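Side-chain contact in nitrilotriacetate monooxygenase component B (Bacillus cereus ATCC 14579, PDB 3BPK), which probably binds FMN and probably serves as the flavin reductase component of a two-component monooxygenase: residues N10-E14 and K15-K19. Numbering follows the deposited sequence.
Sequences NEQTE and KDNYK. With SO4 (sulfate ion), chain E.
T13 and D16 form a capping box at the start of helix 14-24. T13 is the N-cap, and its OG1 accepts a hydrogen bond from D16 N at 3.0 Å. In return, T13 N donates to D16 OD2 at 3.1 Å, approaching from above the carboxylate plane. The T13 hydroxyl lies between its own backbone N and carbonyl carbon (chi1 64°), which places OG1 within bonding distance of D16 N. Two backbone bonds continue the turn: N17 N to T13 O at 2.9 Å and Y18 N to E14 O at 2.8 Å.

A side-chain amide pair lies next to the box. Q12 NE2 donates to N17 OD1 at 2.7 Å in an almost straight bond. N17 OD1 is in the amide plane of Q12, but NE2 stands 50° out of the carbonyl plane of N17. N17 ND2 bonds P9 O, so both ends of this amide are held. Q12 also packs its CD against D16 CB at 3.5 Å.

O2 of a sulfate ion, probably from the crystallisation liquor, accepts a hydrogen bond from E14 N at 2.8 Å.

The contact lies where the loop after strand 4-7 enters helix 14-24. F165 of the second subunit, on its strand 155-168, packs on N17. N56 of that subunit, between its strands 42-54 and 59-65, packs on E14.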
# COMPACT_ATOMS: atom_id res chain seq x y z
N ASN B 10 17.93 -7.16 -12.39
CA ASN B 10 18.92 -8.22 -12.34
C ASN B 10 20.37 -7.74 -12.45
O ASN B 10 21.30 -8.50 -12.12
CB ASN B 10 18.63 -9.24 -13.45
CG ASN B 10 17.29 -9.94 -13.26
OD1 ASN B 10 16.49 -10.03 -14.19
ND2 ASN B 10 17.02 -10.40 -12.05
N GLU B 11 20.56 -6.48 -12.88
CA GLU B 11 21.89 -5.89 -13.06
C GLU B 11 22.25 -4.88 -11.98
O GLU B 11 23.18 -4.10 -12.12
CB GLU B 11 22.01 -5.24 -14.45
CG GLU B 11 21.92 -6.23 -15.57
CD GLU B 11 21.88 -5.57 -16.95
OE1 GLU B 11 21.87 -6.35 -17.93
OE2 GLU B 11 21.87 -4.31 -17.05
N GLN B 12 21.49 -4.88 -10.88
CA GLN B 12 21.86 -4.06 -9.76
C GLN B 12 21.57 -4.80 -8.48
O GLN B 12 20.96 -5.87 -8.52
CB GLN B 12 21.20 -2.69 -9.82
CG GLN B 12 19.69 -2.72 -9.95
CD GLN B 12 19.13 -1.32 -9.92
OE1 GLN B 12 19.82 -0.35 -10.25
NE2 GLN B 12 17.85 -1.20 -9.55
N THR B 13 22.03 -4.25 -7.36
CA THR B 13 21.93 -4.95 -6.08
C THR B 13 20.54 -4.84 -5.45
O THR B 13 19.72 -4.00 -5.84
CB THR B 13 22.90 -4.38 -5.04
OG1 THR B 13 22.55 -3.03 -4.74
CG2 THR B 13 24.38 -4.46 -5.54
N GLU B 14 20.30 -5.67 -4.44
CA GLU B 14 19.07 -5.58 -3.67
C GLU B 14 18.88 -4.17 -3.10
O GLU B 14 17.78 -3.59 -3.16
CB GLU B 14 19.06 -6.62 -2.55
CG GLU B 14 17.88 -6.44 -1.61
CD GLU B 14 17.75 -7.55 -0.57
OE1 GLU B 14 18.48 -8.56 -0.63
OE2 GLU B 14 16.88 -7.42 0.30
N LYS B 15 19.95 -3.59 -2.58
CA LYS B 15 19.86 -2.24 -2.03
C LYS B 15 19.51 -1.24 -3.14
O LYS B 15 18.72 -0.31 -2.94
CB LYS B 15 21.17 -1.85 -1.30
CG LYS B 15 21.09 -0.53 -0.59
CD LYS B 15 22.26 -0.38 0.38
CE LYS B 15 22.65 1.09 0.57
NZ LYS B 15 23.90 1.22 1.43
N ASP B 16 20.11 -1.41 -4.32
CA ASP B 16 19.71 -0.56 -5.46
C ASP B 16 18.23 -0.67 -5.81
O ASP B 16 17.58 0.33 -6.11
CB ASP B 16 20.54 -0.91 -6.71
CG ASP B 16 22.03 -0.60 -6.55
OD1 ASP B 16 22.40 0.29 -5.76
OD2 ASP B 16 22.83 -1.28 -7.25
N ASN B 17 17.71 -1.90 -5.84
CA ASN B 17 16.28 -2.11 -6.14
C ASN B 17 15.39 -1.52 -5.05
O ASN B 17 14.38 -0.90 -5.33
CB ASN B 17 15.97 -3.58 -6.38
CG ASN B 17 16.55 -4.06 -7.68
OD1 ASN B 17 16.41 -3.36 -8.72
ND2 ASN B 17 17.17 -5.27 -7.68
N TYR B 18 15.83 -1.70 -3.81
CA TYR B 18 15.16 -1.10 -2.65
C TYR B 18 15.05 0.41 -2.77
O TYR B 18 13.99 0.98 -2.54
CB TYR B 18 15.90 -1.48 -1.38
CG TYR B 18 15.38 -0.82 -0.12
CD1 TYR B 18 14.28 -1.36 0.56
CD2 TYR B 18 16.00 0.31 0.40
CE1 TYR B 18 13.81 -0.77 1.73
CE2 TYR B 18 15.54 0.92 1.59
CZ TYR B 18 14.45 0.37 2.24
OH TYR B 18 14.00 0.96 3.41
N LYS B 19 16.17 1.06 -3.11
CA LYS B 19 16.17 2.52 -3.26
C LYS B 19 15.23 2.99 -4.37
O LYS B 19 14.54 4.02 -4.23
CB LYS B 19 17.60 3.02 -3.51
CG LYS B 19 18.53 2.81 -2.31
CD LYS B 19 20.01 2.95 -2.71
CE LYS B 19 20.31 4.35 -3.23
NZ LYS B 19 21.77 4.52 -3.54
S SO4 E . 23.00 -8.32 -3.34
O1 SO4 E . 22.44 -9.55 -2.77
O2 SO4 E . 22.11 -7.81 -4.36
O3 SO4 E . 24.31 -8.61 -3.93
O4 SO4 E . 23.22 -7.35 -2.28